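Local coordinates for protein putative acetyl/propionyl-CoA carboxylase, alpha subunit (Methylibium petroleiphilum, PDB 2O1Q) that is of unproven function but binds zinc through a cupin-like domain and may be a dioxygenase, perhaps acting on acetylacetone, at residues A[20-24]-A[25-29]; A[37-41]-A[42-46]. All blocks are in the same frame, centred on the assembly; numbering follows the deposited sequence.

Overall arrangement
Contact 1 (residues 20-29) and contact 2 (residues 37-46) come in series along the chain, both inside the ChrR cupin-like domain. Their centres are 21 Å apart and their nearest atoms about 6 Å, so they do not touch. What relates them is an antiparallel sheet in which strand 20-21 lies beside strand 32-39, itself paired with strand 44-51. Contact 1 leaves that sheet at its outer strand and turns into strand 27-28, which pairs with strand 55-62 in the other sheet. Contact 2 is the hairpin end joining strands 32-39 and 44-51, and it meets other subunits of the tetramer, whereas contact 1 touches none.

Contact 1 (A[20-24]-A[25-29]); sequences KPFPA and AFSTG
A beta turn of type I character, Pro23-Ala24-Ala25-Phe26, reverses the chain between strand 20-21 and strand 27-28, which belong to different sheets of the cupin fold. Both central alanines have right-handed helical backbone angles, and the turn closes with Phe26 N donating to Pro23 O over 3.1 Å. The same carbonyl takes a second bond, from the hydroxyl of Ser27, with OG 2.9 Å from Pro23 O. Ser27 OG stands 48° and Phe26 N 56° out of the carbonyl plane, over opposite faces. Ser27 reaches back because its OG sits between its own N and carbonyl carbon (chi1 67°), directed at the turn. Ser27 OG also lies at the edge of the Phe22 ring, in its plane, 3.5 Å from Phe22 CD2. Beside it, Phe22 CE2 meets Phe26 CB at 3.9 Å, the two side chains crossing at about a right angle. Pro23 CB approaches the Phe26 ring obliquely, 4.1 Å from CD2. Farther out, Phe22 meets Trp33 and Phe57 edge-to-face, and Phe26 stacks on Phe123. An alanine in place of Ser27 has no hydroxyl to give, and Pro23 O would probably keep just the Phe26 N hydrogen bond within the turn, with strand 27-28 less firmly tied. Two donors on one oxygen thus link the turn's closure to that strand's start, while the aromatic contacts join it to apolar neighbours.

Contact 2 (A[37-41]-A[42-46]); sequences HVSPE and MGSWT
Ser44 holds OG between its N and carbonyl carbon (chi1 66°), which sets the hydroxyl against Ser39, with OG 3.2 Å from Ser39 CB. Trp45 has its CG in the equivalent position (chi1 52°): its CB packs 3.9 Å from Val38 CG1 on the other face of the hairpin, while the indole leads away from Val38. The serine face also carries His37, whose NE2 shares a 2.6 Å hydrogen bond with Ser39 OG, lying in the plane of the imidazole at its edge. Backbone bonds fix the register. Thr46 N donates to His37 O over 3.0 Å, answered by His37 N to Thr46 O, and Ser39 N donates to Ser44 O over 2.8 Å. At the turn Ser39 O accepts Gly43 N at 2.8 Å, whereas Ser44 N reaches the same oxygen by a weak bond of 3.4 Å. Beyond the hairpin, Trp45 NE1 bonds Gly119 O and its ring stacks on Phe117, while Thr46 OG1 is hydrogen-bonded to Ser116 OG of its own chain and to Glu67 OE1 of the third subunit. The Glu41 carboxylate accepts backbone N-H groups of Glu41 and Met42 of the second subunit, and Met42 N in turn donates to Glu41 OE2 of that subunit. Gly43 and Ser44 both facing Ser39, with Gly43 at positive phi, define a G1 beta bulge ending an antiparallel hairpin, the N-to-C directions of segments 37-39 and 44-46 making 175°, here built into a subunit interface.

Contact 1 (A[20-24]-A[25-29])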
ATOM      1  N   LYS A  20     -16.361 -22.849   1.879  1.00 17.80           N
ATOM      2  CA  LYS A  20     -16.820 -23.035   0.504  1.00 17.93           C
ATOM      3  C   LYS A  20     -15.725 -23.754  -0.286  1.00 20.16           C
ATOM      4  O   LYS A  20     -14.561 -23.584  -0.040  1.00 16.16           O
ATOM      5  CB  LYS A  20     -17.184 -21.688  -0.198  1.00 19.19           C
ATOM      6  CG  LYS A  20     -18.428 -20.966   0.308  1.00 21.29           C
ATOM      7  CD  LYS A  20     -18.906 -19.910  -0.687  1.00 25.23           C
ATOM      8  CE  LYS A  20     -20.193 -19.252  -0.240  1.00 36.91           C
ATOM      9  NZ  LYS A  20     -19.915 -18.272   0.834  1.00 26.25           N
ATOM     10  N   PRO A  21     -16.103 -24.572  -1.262  1.00 20.18           N
ATOM     11  CA  PRO A  21     -15.056 -25.150  -2.103  1.00 20.87           C
ATOM     12  C   PRO A  21     -14.291 -24.052  -2.876  1.00 20.60           C
ATOM     13  O   PRO A  21     -14.887 -23.079  -3.377  1.00 22.68           O
ATOM     14  CB  PRO A  21     -15.816 -26.101  -3.034  1.00 21.50           C
ATOM     15  CG  PRO A  21     -17.214 -26.192  -2.479  1.00 26.03           C
ATOM     16  CD  PRO A  21     -17.453 -24.992  -1.649  1.00 21.01           C
ATOM     17  N   PHE A  22     -12.958 -24.155  -2.905  1.00 19.21           N
ATOM     18  CA  PHE A  22     -12.151 -23.255  -3.662  1.00 19.76           C
ATOM     19  C   PHE A  22     -12.246 -23.704  -5.132  1.00 19.93           C
ATOM     20  O   PHE A  22     -12.292 -24.915  -5.417  1.00 23.04           O
ATOM     21  CB  PHE A  22     -10.690 -23.271  -3.154  1.00 21.20           C
ATOM     22  CG  PHE A  22      -9.880 -22.176  -3.701  1.00 18.56           C
ATOM     23  CD1 PHE A  22     -10.080 -20.889  -3.264  1.00 21.82           C
ATOM     24  CD2 PHE A  22      -9.012 -22.397  -4.768  1.00 21.63           C
ATOM     25  CE1 PHE A  22      -9.397 -19.842  -3.820  1.00 20.23           C
ATOM     26  CE2 PHE A  22      -8.338 -21.359  -5.329  1.00 24.87           C
ATOM     27  CZ  PHE A  22      -8.527 -20.082  -4.865  1.00 28.04           C
ATOM     28  N   PRO A  23     -12.326 -22.753  -6.066  1.00 16.67           N
ATOM     29  CA  PRO A  23     -12.473 -23.138  -7.464  1.00 18.10           C
ATOM     30  C   PRO A  23     -11.517 -24.187  -7.967  1.00 16.94           C
ATOM     31  O   PRO A  23     -10.293 -24.093  -7.755  1.00 19.54           O
ATOM     32  CB  PRO A  23     -12.230 -21.826  -8.205  1.00 18.30           C
ATOM     33  CG  PRO A  23     -12.722 -20.820  -7.313  1.00 17.90           C
ATOM     34  CD  PRO A  23     -12.278 -21.282  -5.934  1.00 20.13           C
ATOM     35  N   ALA A  24     -12.090 -25.184  -8.619  1.00 19.18           N
ATOM     36  CA  ALA A  24     -11.330 -26.251  -9.256  1.00 18.01           C
ATOM     37  C   ALA A  24     -10.430 -25.761 -10.373  1.00 19.64           C
ATOM     38  O   ALA A  24      -9.470 -26.428 -10.712  1.00 22.88           O
ATOM     39  CB  ALA A  24     -12.273 -27.329  -9.799  1.00 17.78           C
ATOM     40  N   ALA A  25     -10.750 -24.622 -10.955  1.00 23.01           N
ATOM     41  CA  ALA A  25      -9.935 -24.086 -12.025  1.00 19.99           C
ATOM     42  C   ALA A  25      -8.546 -23.729 -11.518  1.00 21.35           C
ATOM     43  O   ALA A  25      -7.613 -23.673 -12.304  1.00 24.97           O
ATOM     44  CB  ALA A  25     -10.593 -22.855 -12.669  1.00 23.61           C
ATOM     45  N   PHE A  26      -8.415 -23.488 -10.210  1.00 20.57           N
ATOM     46  CA  PHE A  26      -7.190 -22.928  -9.642  1.00 21.25           C
ATOM     47  C   PHE A  26      -6.610 -23.769  -8.506  1.00 20.43           C
ATOM     48  O   PHE A  26      -5.697 -23.323  -7.814  1.00 22.29           O
ATOM     49  CB  PHE A  26      -7.453 -21.485  -9.140  1.00 20.94           C
ATOM     50  CG  PHE A  26      -7.976 -20.542 -10.211  1.00 25.67           C
ATOM     51  CD1 PHE A  26      -7.304 -20.380 -11.383  1.00 25.03           C
ATOM     52  CD2 PHE A  26      -9.110 -19.770  -9.988  1.00 26.44           C
ATOM     53  CE1 PHE A  26      -7.776 -19.515 -12.375  1.00 27.98           C
ATOM     54  CE2 PHE A  26      -9.592 -18.898 -10.964  1.00 27.29           C
ATOM     55  CZ  PHE A  26      -8.917 -18.777 -12.169  1.00 26.17           C
ATOM     56  N   SER A  27      -7.092 -24.996  -8.337  1.00 19.67           N
ATOM     57  CA  SER A  27      -6.610 -25.860  -7.276  1.00 20.15           C
ATOM     58  C   SER A  27      -7.028 -27.262  -7.531  1.00 20.09           C
ATOM     59  O   SER A  27      -7.881 -27.511  -8.378  1.00 19.01           O
ATOM     60  CB  SER A  27      -7.219 -25.439  -5.954  1.00 19.78           C
ATOM     61  OG  SER A  27      -8.636 -25.665  -5.935  1.00 23.09           O
ATOM     62  N   THR A  28      -6.392 -28.199  -6.835  0.50 19.15           N
ATOM     63  CA  THR A  28      -6.813 -29.595  -6.876  0.50 18.82           C
ATOM     64  C   THR A  28      -6.794 -30.131  -5.453  0.50 15.69           C
ATOM     65  O   THR A  28      -6.141 -29.573  -4.576  0.50 13.70           O
ATOM     66  CB  THR A  28      -5.934 -30.492  -7.792  0.50 18.77           C
ATOM     67  OG1 THR A  28      -4.930 -31.191  -7.039  0.50 26.74           O
ATOM     68  CG2 THR A  28      -5.302 -29.708  -8.924  0.50 15.42           C
ATOM     69  N   GLY A  29      -7.553 -31.183  -5.207  1.00 15.49           N
ATOM     70  CA  GLY A  29      -7.418 -31.950  -4.007  1.00 14.90           C
ATOM     71  C   GLY A  29      -8.348 -31.583  -2.933  1.00 15.44           C
ATOM     72  O   GLY A  29      -8.203 -32.076  -1.821  1.00 15.39           O
TER

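Contact 2 (A[37-41]-A[42-46])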
ATOM      1  N   HIS A  37     -12.001 -10.668   3.960  1.00 15.74           N
ATOM      2  CA  HIS A  37     -11.991  -9.216   3.734  1.00 16.54           C
ATOM      3  C   HIS A  37     -11.543  -8.892   2.325  1.00 15.88           C
ATOM      4  O   HIS A  37     -10.624  -9.545   1.780  1.00 15.90           O
ATOM      5  CB  HIS A  37     -11.091  -8.499   4.752  1.00 14.68           C
ATOM      6  CG  HIS A  37     -10.871  -7.046   4.455  1.00 15.87           C
ATOM      7  ND1 HIS A  37     -11.758  -6.064   4.827  1.00 16.52           N
ATOM      8  CD2 HIS A  37      -9.859  -6.422   3.826  1.00 19.68           C
ATOM      9  CE1 HIS A  37     -11.320  -4.896   4.382  1.00 18.64           C
ATOM     10  NE2 HIS A  37     -10.151  -5.086   3.797  1.00 19.41           N
ATOM     11  N   VAL A  38     -12.115  -7.862   1.742  1.00 14.76           N
ATOM     12  CA  VAL A  38     -11.566  -7.223   0.561  1.00 13.36           C
ATOM     13  C   VAL A  38     -11.459  -5.713   0.808  1.00 14.05           C
ATOM     14  O   VAL A  38     -12.400  -5.147   1.396  1.00 14.87           O
ATOM     15  CB  VAL A  38     -12.344  -7.534  -0.742  1.00 13.07           C
ATOM     16  CG1 VAL A  38     -12.373  -9.055  -1.032  1.00 14.68           C
ATOM     17  CG2 VAL A  38     -13.742  -6.851  -0.749  1.00 15.44           C
ATOM     18  N   SER A  39     -10.426  -5.088   0.254  1.00 15.53           N
ATOM     19  CA  SER A  39     -10.160  -3.672   0.293  1.00 11.93           C
ATOM     20  C   SER A  39     -10.238  -3.153  -1.139  1.00 14.58           C
ATOM     21  O   SER A  39      -9.267  -3.321  -1.920  1.00 15.81           O
ATOM     22  CB  SER A  39      -8.777  -3.404   0.814  1.00 14.34           C
ATOM     23  OG  SER A  39      -8.754  -3.484   2.247  1.00 19.63           O
ATOM     24  N   PRO A  40     -11.368  -2.565  -1.513  1.00 16.32           N
ATOM     25  CA  PRO A  40     -11.519  -2.120  -2.907  1.00 15.88           C
ATOM     26  C   PRO A  40     -10.562  -1.037  -3.353  1.00 15.82           C
ATOM     27  O   PRO A  40     -10.302  -0.877  -4.588  1.00 15.46           O
ATOM     28  CB  PRO A  40     -12.970  -1.573  -2.944  1.00 17.80           C
ATOM     29  CG  PRO A  40     -13.637  -2.157  -1.769  1.00 19.39           C
ATOM     30  CD  PRO A  40     -12.562  -2.222  -0.717  1.00 16.21           C
ATOM     31  N   GLU A  41     -10.082  -0.233  -2.405  1.00 16.16           N
ATOM     32  CA  GLU A  41      -9.219   0.858  -2.805  1.00 15.96           C
ATOM     33  C   GLU A  41      -7.814   0.382  -3.171  1.00 15.19           C
ATOM     34  O   GLU A  41      -7.324   0.692  -4.255  1.00 14.99           O
ATOM     35  CB  GLU A  41      -9.166   1.890  -1.717  1.00 16.57           C
ATOM     36  CG  GLU A  41      -8.396   3.109  -2.075  1.00 14.95           C
ATOM     37  CD  GLU A  41      -8.080   3.971  -0.885  1.00 15.47           C
ATOM     38  OE1 GLU A  41      -8.985   4.736  -0.432  1.00 15.46           O
ATOM     39  OE2 GLU A  41      -6.958   3.853  -0.337  1.00 16.61           O
HETATM   40  N   MSE A  42      -7.149  -0.353  -2.271  1.00 15.58           N
HETATM   41  CA  MSE A  42      -5.804  -0.799  -2.490  1.00 17.35           C
HETATM   42  C   MSE A  42      -5.810  -2.028  -3.341  1.00 16.54           C
HETATM   43  O   MSE A  42      -4.735  -2.354  -3.896  1.00 16.97           O
HETATM   44  CB  MSE A  42      -5.179  -1.047  -1.152  1.00 18.64           C
HETATM   45  CG  MSE A  42      -3.703  -1.313  -1.212  1.00 18.56           C
HETATM   46 SE   MSE A  42      -2.806  -1.175   0.528  0.75 25.87          SE
HETATM   47  CE  MSE A  42      -4.368  -0.456   1.531  1.00 20.18           C
ATOM     48  N   GLY A  43      -6.916  -2.775  -3.378  1.00 14.26           N
ATOM     49  CA  GLY A  43      -6.912  -4.066  -4.045  1.00 14.86           C
ATOM     50  C   GLY A  43      -6.355  -5.208  -3.206  1.00 16.26           C
ATOM     51  O   GLY A  43      -5.922  -6.252  -3.735  1.00 16.23           O
ATOM     52  N   SER A  44      -6.379  -5.087  -1.885  1.00 18.38           N
ATOM     53  CA  SER A  44      -5.926  -6.159  -1.051  1.00 17.90           C
ATOM     54  C   SER A  44      -7.117  -7.037  -0.594  1.00 16.83           C
ATOM     55  O   SER A  44      -8.277  -6.650  -0.759  1.00 17.66           O
ATOM     56  CB  SER A  44      -5.061  -5.621   0.087  1.00 17.74           C
ATOM     57  OG  SER A  44      -5.934  -4.842   0.899  1.00 19.15           O
ATOM     58  N   TRP A  45      -6.824  -8.268  -0.165  1.00 18.18           N
ATOM     59  CA  TRP A  45      -7.860  -9.206   0.206  1.00 18.81           C
ATOM     60  C   TRP A  45      -7.213 -10.266   1.119  1.00 16.92           C
ATOM     61  O   TRP A  45      -5.977 -10.428   1.122  1.00 15.67           O
ATOM     62  CB  TRP A  45      -8.544  -9.801  -1.029  1.00 17.04           C
ATOM     63  CG  TRP A  45      -7.601 -10.388  -2.065  1.00 17.25           C
ATOM     64  CD1 TRP A  45      -6.781  -9.696  -2.925  1.00 18.92           C
ATOM     65  CD2 TRP A  45      -7.469 -11.764  -2.394  1.00 16.97           C
ATOM     66  NE1 TRP A  45      -6.139 -10.582  -3.760  1.00 18.98           N
ATOM     67  CE2 TRP A  45      -6.550 -11.860  -3.448  1.00 19.01           C
ATOM     68  CE3 TRP A  45      -8.059 -12.955  -1.879  1.00 16.55           C
ATOM     69  CZ2 TRP A  45      -6.186 -13.080  -4.013  1.00 22.99           C
ATOM     70  CZ3 TRP A  45      -7.710 -14.176  -2.456  1.00 19.99           C
ATOM     71  CH2 TRP A  45      -6.749 -14.228  -3.504  1.00 19.77           C
ATOM     72  N   THR A  46      -8.006 -10.937   1.949  1.00 14.51           N
ATOM     73  CA  THR A  46      -7.537 -11.796   3.005  1.00 16.09           C
ATOM     74  C   THR A  46      -8.530 -12.935   3.122  1.00 15.78           C
ATOM     75  O   THR A  46      -9.775 -12.725   3.018  1.00 15.57           O
ATOM     76  CB  THR A  46      -7.529 -11.010   4.308  1.00 18.02           C
ATOM     77  OG1 THR A  46      -6.713  -9.845   4.188  1.00 16.02           O
ATOM     78  CG2 THR A  46      -7.115 -11.844   5.456  1.00 19.01           C
TER